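Local coordinates for hypothetical protein aq_1956 (Aquifex aeolicus, PDB 2YVT) that is of unknown function but belongs to the calcineurin-like metallophosphoesterase superfamily, so it may act as a metal-dependent phosphoesterase, at residues L176-Y181 with E214-G219; P183-F188 with V203-I208; S210-V215 with G229-V234. One frame throughout, in Å; residues are numbered along the deposited sequence.

Contact 1: L176-Y181 with E214-G219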
loop_
_atom_site.group_PDB
_atom_site.type_symbol
_atom_site.label_atom_id
_atom_site.label_comp_id
_atom_site.label_asym_id
_atom_site.label_seq_id
_atom_site.Cartn_x
_atom_site.Cartn_y
_atom_site.Cartn_z
ATOM N N LEU A 176 -15.514 7.281 -1.930
ATOM C CA LEU A 176 -14.496 6.680 -1.086
ATOM C C LEU A 176 -13.534 5.819 -1.894
ATOM O O LEU A 176 -13.959 4.920 -2.625
ATOM C CB LEU A 176 -15.169 5.846 0.007
ATOM C CG LEU A 176 -14.309 5.237 1.104
ATOM C CD1 LEU A 176 -13.568 6.351 1.812
ATOM C CD2 LEU A 176 -15.186 4.451 2.072
ATOM N N VAL A 177 -12.241 6.102 -1.747
ATOM C CA VAL A 177 -11.186 5.269 -2.319
ATOM C C VAL A 177 -10.369 4.722 -1.158
ATOM O O VAL A 177 -9.856 5.492 -0.344
ATOM C CB VAL A 177 -10.272 6.060 -3.280
ATOM C CG1 VAL A 177 -9.099 5.195 -3.771
ATOM C CG2 VAL A 177 -11.077 6.601 -4.472
ATOM N N THR A 178 -10.271 3.397 -1.068
ATOM C CA THR A 178 -9.493 2.764 0.008
ATOM C C THR A 178 -8.247 2.126 -0.583
ATOM O O THR A 178 -8.280 1.586 -1.689
ATOM C CB THR A 178 -10.304 1.702 0.780
ATOM O OG1 THR A 178 -10.787 0.714 -0.135
ATOM C CG2 THR A 178 -11.501 2.344 1.506
ATOM N N ILE A 179 -7.144 2.229 0.143
ATOM C CA ILE A 179 -5.873 1.675 -0.299
ATOM C C ILE A 179 -5.341 0.801 0.818
ATOM O O ILE A 179 -5.133 1.283 1.932
ATOM C CB ILE A 179 -4.842 2.779 -0.634
ATOM C CG1 ILE A 179 -5.445 3.815 -1.597
ATOM C CG2 ILE A 179 -3.568 2.161 -1.232
ATOM C CD1 ILE A 179 -4.591 5.047 -1.803
ATOM N N PHE A 180 -5.143 -0.483 0.516
ATOM C CA PHE A 180 -4.668 -1.457 1.499
ATOM C C PHE A 180 -3.472 -2.188 0.935
ATOM O O PHE A 180 -3.429 -2.473 -0.259
ATOM C CB PHE A 180 -5.745 -2.515 1.807
ATOM C CG PHE A 180 -7.053 -1.946 2.272
ATOM C CD1 PHE A 180 -7.141 -1.225 3.459
ATOM C CD2 PHE A 180 -8.203 -2.147 1.518
ATOM C CE1 PHE A 180 -8.368 -0.696 3.883
ATOM C CE2 PHE A 180 -9.429 -1.633 1.931
ATOM C CZ PHE A 180 -9.512 -0.910 3.116
ATOM N N TYR A 181 -2.504 -2.515 1.789
ATOM C CA TYR A 181 -1.475 -3.455 1.374
ATOM C C TYR A 181 -2.110 -4.825 1.095
ATOM O O TYR A 181 -1.817 -5.472 0.093
ATOM C CB TYR A 181 -0.376 -3.564 2.436
ATOM C CG TYR A 181 0.599 -4.678 2.165
ATOM C CD1 TYR A 181 1.518 -4.585 1.119
ATOM C CD2 TYR A 181 0.603 -5.835 2.952
ATOM C CE1 TYR A 181 2.428 -5.616 0.865
ATOM C CE2 TYR A 181 1.511 -6.866 2.718
ATOM C CZ TYR A 181 2.415 -6.754 1.671
ATOM O OH TYR A 181 3.300 -7.771 1.428
ATOM N N GLU A 214 -16.024 2.952 -3.187
ATOM C CA GLU A 214 -16.192 2.879 -4.643
ATOM C C GLU A 214 -15.081 2.049 -5.281
ATOM O O GLU A 214 -15.329 1.231 -6.166
ATOM C CB GLU A 214 -16.175 4.275 -5.243
ATOM C CG GLU A 214 -16.619 4.316 -6.693
ATOM C CD GLU A 214 -16.638 5.720 -7.246
ATOM O OE1 GLU A 214 -17.029 6.642 -6.508
ATOM O OE2 GLU A 214 -16.253 5.904 -8.413
ATOM N N VAL A 215 -13.856 2.281 -4.818
ATOM C CA VAL A 215 -12.667 1.642 -5.377
ATOM C C VAL A 215 -11.752 1.238 -4.226
ATOM O O VAL A 215 -11.642 1.949 -3.216
ATOM C CB VAL A 215 -11.901 2.600 -6.331
ATOM C CG1 VAL A 215 -10.616 1.959 -6.869
ATOM C CG2 VAL A 215 -12.796 3.056 -7.484
ATOM N N ALA A 216 -11.125 0.079 -4.368
ATOM C CA ALA A 216 -10.065 -0.328 -3.457
ATOM C C ALA A 216 -8.821 -0.669 -4.269
ATOM O O ALA A 216 -8.891 -1.446 -5.218
ATOM C CB ALA A 216 -10.506 -1.516 -2.601
ATOM N N ILE A 217 -7.697 -0.062 -3.903
ATOM C CA ILE A 217 -6.410 -0.350 -4.541
ATOM C C ILE A 217 -5.604 -1.176 -3.544
ATOM O O ILE A 217 -5.479 -0.798 -2.389
ATOM C CB ILE A 217 -5.663 0.950 -4.919
ATOM C CG1 ILE A 217 -6.496 1.771 -5.918
ATOM C CG2 ILE A 217 -4.273 0.622 -5.473
ATOM C CD1 ILE A 217 -6.018 3.204 -6.119
ATOM N N VAL A 218 -5.095 -2.325 -3.982
ATOM C CA VAL A 218 -4.530 -3.307 -3.049
ATOM C C VAL A 218 -3.183 -3.853 -3.523
ATOM O O VAL A 218 -2.844 -3.732 -4.702
ATOM C CB VAL A 218 -5.537 -4.465 -2.753
ATOM C CG1 VAL A 218 -6.818 -3.921 -2.050
ATOM C CG2 VAL A 218 -5.894 -5.213 -4.034
ATOM N N GLY A 219 -2.428 -4.461 -2.606
ATOM C CA GLY A 219 -1.057 -4.895 -2.891
ATOM C C GLY A 219 -0.755 -6.353 -2.570
ATOM O O GLY A 219 -1.479 -7.259 -2.990
#
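Thr-178 and Ala-216 lie side by side in the middle of two parallel strands, 175-180 and 215-218, which helix 202-211 connects into a beta-alpha-beta unit of the calcineurin-like fold. The axes of segments 176-180 and 215-218 come within 4.7 Å of each other and diverge by only 17°. Thr-178 makes the two central backbone bonds, one to each neighbour of Ala-216: its N donates to Val-215 O (2.9 Å), and its O accepts from Ile-217 N (2.8 Å). Phe-180 N then reaches Ile-217 O at 2.9 Å, which continues the parallel pattern. At the start of the pair, Leu-176 O takes a strongly bent bond from Glu-214 N (133° at the hydrogen) and a weak, longer one from Val-215 N.

The side chain of Thr-178 also leans across. With chi1 at 57°, OG1 stands between the backbone N and the carbonyl carbon, 3.3 Å from Ala-216 CB, and gives Val-215 O a second, weak bond. On the other face Val-177 CG1 meets Ile-217 CD1 diagonally at 4.4 Å, while Ile-179 CG1 packs beside Ile-217 CB. Ile-179 and Ile-217 both continue onto Val-39 of strand 35-39, in the second sheet of the sandwich.

Further out, strand 134-144 bonds to the far edge of strand 175-180 through Val-177 and Ile-179. The carboxylate of Glu-214 is anchored by a salt bridge to Arg-175, and Tyr-181 OH is hydrogen-bonded to Lys-98 NZ. Back on the face of Thr-178 and Ala-216, Val-218 approaches the Phe-180 ring at its edge, near the ring plane, with CG1 4.2 Å from Phe-180 CD2.

Contact 2: P183-F188 with V203-I208; sequences PPIGEF and VVNTII
In the beta-alpha-beta unit, the loop that leaves strand 175-180 folds back against the helix it leads to, and Pro-184 of that loop meets Val-204 and Ile-208 of helix 202-211. These two helix residues are one turn apart, linked by the backbone bond from Ile-208 N to Val-204 O, and therefore present neighbouring side chains to the proline. Val-204 holds CG1 anti to its backbone N (chi1 -177°), which sets that methyl 3.7 Å from Pro-184 N and 3.8 Å from Pro-184 CD; its CG2 leans instead toward the carbonyl of Pro-183. Ile-208 crosses the proline at about a right angle, its CD1 3.9 Å from Pro-184 CG. Pro-184 also touches Val-218 and Val-233, so it fills a place between helix and sheet. Beside the proline, the side chain of Asn-205 lies across the backbone of Ile-185, with Asn-205 CG 3.7 Å from Ile-185 N and equally far from Pro-184 CB. The proline's share of the contact with Val-204 and Ile-208 is thus apolar: a proline nitrogen carries no hydrogen, so Pro-184 N can sit against the Val-204 methyl without burying an unpaired N-H.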
loop_
_atom_site.group_PDB
_atom_site.type_symbol
_atom_site.label_atom_id
_atom_site.label_comp_id
_atom_site.label_asym_id
_atom_site.label_seq_id
_atom_site.Cartn_x
_atom_site.Cartn_y
_atom_site.Cartn_z
ATOM N N PRO A 183 -4.860 -7.481 0.016
ATOM C CA PRO A 183 -6.045 -7.584 -0.825
ATOM C C PRO A 183 -7.131 -8.468 -0.208
ATOM O O PRO A 183 -6.839 -9.288 0.671
ATOM C CB PRO A 183 -5.508 -8.250 -2.099
ATOM C CG PRO A 183 -4.404 -9.143 -1.611
ATOM C CD PRO A 183 -3.801 -8.426 -0.402
ATOM N N PRO A 184 -8.374 -8.309 -0.677
ATOM C CA PRO A 184 -9.422 -9.240 -0.277
ATOM C C PRO A 184 -9.283 -10.555 -1.024
ATOM O O PRO A 184 -8.576 -10.625 -2.035
ATOM C CB PRO A 184 -10.694 -8.542 -0.755
ATOM C CG PRO A 184 -10.253 -7.792 -1.981
ATOM C CD PRO A 184 -8.868 -7.301 -1.635
ATOM N N ILE A 185 -9.978 -11.582 -0.540
ATOM C CA ILE A 185 -10.141 -12.827 -1.288
ATOM C C ILE A 185 -10.914 -12.542 -2.578
ATOM O O ILE A 185 -12.016 -11.991 -2.545
ATOM C CB ILE A 185 -10.906 -13.894 -0.456
ATOM C CG1 ILE A 185 -10.291 -14.074 0.944
ATOM C CG2 ILE A 185 -10.996 -15.216 -1.227
ATOM C CD1 ILE A 185 -8.850 -14.560 0.970
ATOM N N GLY A 186 -10.321 -12.905 -3.711
ATOM C CA GLY A 186 -10.945 -12.692 -5.007
ATOM C C GLY A 186 -10.420 -13.667 -6.037
ATOM O O GLY A 186 -9.456 -14.395 -5.787
ATOM N N GLU A 187 -11.047 -13.678 -7.204
ATOM C CA GLU A 187 -10.625 -14.587 -8.270
ATOM C C GLU A 187 -9.207 -14.274 -8.750
ATOM O O GLU A 187 -8.421 -15.186 -9.047
ATOM C CB GLU A 187 -11.613 -14.517 -9.434
ATOM C CG GLU A 187 -11.343 -15.531 -10.538
ATOM C CD GLU A 187 -12.409 -15.546 -11.614
ATOM O OE1 GLU A 187 -13.405 -14.799 -11.501
ATOM O OE2 GLU A 187 -12.249 -16.324 -12.587
ATOM N N PHE A 188 -8.884 -12.981 -8.809
ATOM C CA PHE A 188 -7.628 -12.516 -9.384
ATOM C C PHE A 188 -6.823 -11.655 -8.421
ATOM O O PHE A 188 -5.591 -11.708 -8.407
ATOM C CB PHE A 188 -7.900 -11.699 -10.652
ATOM C CG PHE A 188 -8.671 -12.448 -11.709
ATOM C CD1 PHE A 188 -8.066 -13.465 -12.432
ATOM C CD2 PHE A 188 -9.995 -12.127 -11.976
ATOM C CE1 PHE A 188 -8.777 -14.164 -13.409
ATOM C CE2 PHE A 188 -10.716 -12.819 -12.960
ATOM C CZ PHE A 188 -10.101 -13.834 -13.667
ATOM N N VAL A 203 -10.441 -10.408 6.125
ATOM C CA VAL A 203 -10.588 -9.154 6.856
ATOM C C VAL A 203 -10.894 -8.031 5.873
ATOM O O VAL A 203 -11.716 -7.155 6.144
ATOM C CB VAL A 203 -9.324 -8.823 7.679
ATOM C CG1 VAL A 203 -9.414 -7.418 8.246
ATOM C CG2 VAL A 203 -9.149 -9.847 8.792
ATOM N N VAL A 204 -10.249 -8.076 4.708
ATOM C CA VAL A 204 -10.429 -7.021 3.721
ATOM C C VAL A 204 -11.795 -7.145 3.027
ATOM O O VAL A 204 -12.446 -6.138 2.764
ATOM C CB VAL A 204 -9.242 -6.953 2.729
ATOM C CG1 VAL A 204 -9.427 -5.804 1.766
ATOM C CG2 VAL A 204 -7.936 -6.768 3.513
ATOM N N ASN A 205 -12.258 -8.368 2.767
ATOM C CA ASN A 205 -13.636 -8.512 2.258
ATOM C C ASN A 205 -14.608 -7.892 3.242
ATOM O O ASN A 205 -15.576 -7.240 2.853
ATOM C CB ASN A 205 -14.015 -9.979 2.021
ATOM C CG ASN A 205 -13.171 -10.623 0.955
ATOM O OD1 ASN A 205 -13.631 -10.880 -0.172
ATOM N ND2 ASN A 205 -11.927 -10.875 1.287
ATOM N N THR A 206 -14.324 -8.097 4.526
ATOM C CA THR A 206 -15.171 -7.586 5.590
ATOM C C THR A 206 -15.133 -6.056 5.658
ATOM O O THR A 206 -16.186 -5.426 5.756
ATOM C CB THR A 206 -14.815 -8.229 6.945
ATOM O OG1 THR A 206 -14.902 -9.661 6.839
ATOM C CG2 THR A 206 -15.755 -7.749 8.030
ATOM N N ILE A 207 -13.932 -5.469 5.584
ATOM C CA ILE A 207 -13.788 -4.008 5.524
ATOM C C ILE A 207 -14.551 -3.433 4.340
ATOM O O ILE A 207 -15.212 -2.409 4.449
ATOM C CB ILE A 207 -12.318 -3.548 5.309
ATOM C CG1 ILE A 207 -11.377 -4.038 6.403
ATOM C CG2 ILE A 207 -12.262 -2.016 5.172
ATOM C CD1 ILE A 207 -9.920 -3.716 6.086
ATOM N N ILE A 208 -14.426 -4.086 3.187
ATOM C CA ILE A 208 -15.090 -3.628 1.982
ATOM C C ILE A 208 -16.611 -3.672 2.158
ATOM O O ILE A 208 -17.306 -2.739 1.765
ATOM C CB ILE A 208 -14.617 -4.435 0.755
ATOM C CG1 ILE A 208 -13.201 -3.989 0.362
ATOM C CG2 ILE A 208 -15.593 -4.288 -0.411
ATOM C CD1 ILE A 208 -12.543 -4.858 -0.695
#

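Contact 3: S210-V215 with G229-V234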
loop_
_atom_site.group_PDB
_atom_site.type_symbol
_atom_site.label_atom_id
_atom_site.label_comp_id
_atom_site.label_asym_id
_atom_site.label_seq_id
_atom_site.Cartn_x
_atom_site.Cartn_y
_atom_site.Cartn_z
ATOM N N SER A 210 -18.188 -3.515 5.059
ATOM C CA SER A 210 -18.507 -2.515 6.069
ATOM C C SER A 210 -18.492 -1.081 5.536
ATOM O O SER A 210 -19.422 -0.311 5.799
ATOM C CB SER A 210 -17.564 -2.649 7.269
ATOM O OG SER A 210 -17.865 -1.672 8.243
ATOM N N LEU A 211 -17.444 -0.736 4.788
ATOM C CA LEU A 211 -17.220 0.634 4.323
ATOM C C LEU A 211 -17.859 0.944 2.973
ATOM O O LEU A 211 -18.111 2.113 2.656
ATOM C CB LEU A 211 -15.716 0.930 4.245
ATOM C CG LEU A 211 -14.920 0.898 5.553
ATOM C CD1 LEU A 211 -13.523 1.452 5.306
ATOM C CD2 LEU A 211 -15.621 1.667 6.662
ATOM N N ASN A 212 -18.081 -0.098 2.173
ATOM C CA ASN A 212 -18.643 0.024 0.824
ATOM C C ASN A 212 -17.955 1.096 -0.035
ATOM O O ASN A 212 -18.611 2.004 -0.561
ATOM C CB ASN A 212 -20.158 0.257 0.887
ATOM C CG ASN A 212 -20.828 0.072 -0.456
ATOM O OD1 ASN A 212 -20.540 -0.885 -1.181
ATOM N ND2 ASN A 212 -21.735 0.984 -0.797
ATOM N N PRO A 213 -16.619 1.000 -0.177
ATOM C CA PRO A 213 -15.923 2.023 -0.946
ATOM C C PRO A 213 -16.193 1.871 -2.438
ATOM O O PRO A 213 -16.555 0.787 -2.900
ATOM C CB PRO A 213 -14.444 1.742 -0.656
ATOM C CG PRO A 213 -14.388 0.301 -0.288
ATOM C CD PRO A 213 -15.708 -0.046 0.330
ATOM N N GLU A 214 -16.024 2.952 -3.187
ATOM C CA GLU A 214 -16.192 2.879 -4.643
ATOM C C GLU A 214 -15.081 2.049 -5.281
ATOM O O GLU A 214 -15.329 1.231 -6.166
ATOM C CB GLU A 214 -16.175 4.275 -5.243
ATOM C CG GLU A 214 -16.619 4.316 -6.693
ATOM C CD GLU A 214 -16.638 5.720 -7.246
ATOM O OE1 GLU A 214 -17.029 6.642 -6.508
ATOM O OE2 GLU A 214 -16.253 5.904 -8.413
ATOM N N VAL A 215 -13.856 2.281 -4.818
ATOM C CA VAL A 215 -12.667 1.642 -5.377
ATOM C C VAL A 215 -11.752 1.238 -4.226
ATOM O O VAL A 215 -11.642 1.949 -3.216
ATOM C CB VAL A 215 -11.901 2.600 -6.331
ATOM C CG1 VAL A 215 -10.616 1.959 -6.869
ATOM C CG2 VAL A 215 -12.796 3.056 -7.484
ATOM N N GLY A 229 -18.151 -7.365 -3.513
ATOM C CA GLY A 229 -19.375 -6.668 -3.123
ATOM C C GLY A 229 -19.710 -5.693 -4.237
ATOM O O GLY A 229 -19.842 -6.096 -5.393
ATOM N N ASN A 230 -19.799 -4.410 -3.892
ATOM C CA ASN A 230 -20.067 -3.342 -4.863
ATOM C C ASN A 230 -18.807 -2.545 -5.238
ATOM O O ASN A 230 -18.865 -1.592 -6.018
ATOM C CB ASN A 230 -21.133 -2.389 -4.308
ATOM C CG ASN A 230 -22.291 -3.125 -3.648
ATOM O OD1 ASN A 230 -22.956 -3.953 -4.274
ATOM N ND2 ASN A 230 -22.529 -2.831 -2.374
ATOM N N THR A 231 -17.673 -2.950 -4.676
ATOM C CA THR A 231 -16.416 -2.220 -4.812
ATOM C C THR A 231 -15.563 -2.755 -5.956
ATOM O O THR A 231 -15.361 -3.963 -6.061
ATOM C CB THR A 231 -15.613 -2.351 -3.508
ATOM O OG1 THR A 231 -16.386 -1.836 -2.421
ATOM C CG2 THR A 231 -14.258 -1.621 -3.578
ATOM N N ILE A 232 -15.048 -1.854 -6.795
ATOM C CA ILE A 232 -14.048 -2.233 -7.796
ATOM C C ILE A 232 -12.706 -2.338 -7.090
ATOM O O ILE A 232 -12.198 -1.343 -6.555
ATOM C CB ILE A 232 -13.914 -1.202 -8.939
ATOM C CG1 ILE A 232 -15.247 -1.016 -9.672
ATOM C CG2 ILE A 232 -12.785 -1.608 -9.912
ATOM C CD1 ILE A 232 -15.246 0.152 -10.605
ATOM N N VAL A 233 -12.149 -3.546 -7.075
ATOM C CA VAL A 233 -10.866 -3.795 -6.432
ATOM C C VAL A 233 -9.799 -3.953 -7.511
ATOM O O VAL A 233 -9.968 -4.733 -8.458
ATOM C CB VAL A 233 -10.916 -5.036 -5.517
ATOM C CG1 VAL A 233 -9.572 -5.251 -4.819
ATOM C CG2 VAL A 233 -12.044 -4.886 -4.482
ATOM N N VAL A 234 -8.714 -3.194 -7.369
ATOM C CA VAL A 234 -7.636 -3.194 -8.350
ATOM C C VAL A 234 -6.324 -3.555 -7.669
ATOM O O VAL A 234 -5.882 -2.855 -6.753
ATOM C CB VAL A 234 -7.486 -1.801 -9.025
ATOM C CG1 VAL A 234 -6.369 -1.821 -10.065
ATOM C CG2 VAL A 234 -8.802 -1.372 -9.672
HETATM O O HOH W 1 -18.839 -3.099 -1.519
HETATM O O HOH W 2 -17.870 0.778 -7.132
#
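Thr-231 is pressed against Pro-213, and here the contact is tight. The threonine hydroxyl donates to Pro-213 O, with OG1 only 2.7 Å from that oxygen, and the same side chain turns CG2 onto the ring, 3.8 Å from Pro-213 CG. This follows from chi1 of -59°, which leaves OG1 anti to the carbonyl carbon and CG2 anti to the backbone N. Just beyond, the backbones pair as parallel strands: Ile-232 N donates to Glu-214 O at 3.2 Å, and Val-215 CA makes a CH...O contact with Ile-232 O, also at 3.2 Å. Ile-208 of the preceding helix adds further cover to Thr-231.

The other end is loose and wet. Asn-212, at positive phi where the helix stops, and Asn-230 are both exposed. Asn-230 ND2 donates to Asn-212 OD1 over 3.0 Å; the two amide planes stand 86° apart, and the donor comes from above the plane of the Asn-212 carbonyl. One water ties this end to the packed part: it donates to Asn-212 OD1 and to Thr-231 OG1 and accepts from Asn-230 N. The hydroxyl of Thr-231 is therefore held by two partners, as donor to the protein and acceptor from water. A second water donates to Glu-214 O and to Asn-230 O, bridging the backbones.

Gly-229 and Asn-230 have the backbone angles of a type II' turn, joining strands 224-228 and 231-235 in a beta hairpin. The arrangement is that of a hairpin tip docked on the helix-to-strand turn of a beta-alpha-beta unit.

The three contacts lie close together in one part of the fold, their centres about 10 Å (contacts 1 and 2), 8 Å (1 and 3) and 9 Å (2 and 3) apart. Along the chain, contact 2 falls wholly between the two segments of contact 1, and contact 3 begins at the end of helix 202-211 and runs into strand 215-218, sharing Glu-214 and Val-215 with contact 1. That strand is bordered by 175-180 and 231-235, and Ala-216 probably hydrogen-bonds to Ile-232 and Val-234. Helix 202-211 serves contacts 2 and 3 and packs over the same sheet, with Ile-207 against Phe-180 and Ile-208 against Val-233. Together they join three neighbouring strands and the helix packed on them into one part of the metallophosphoesterase fold.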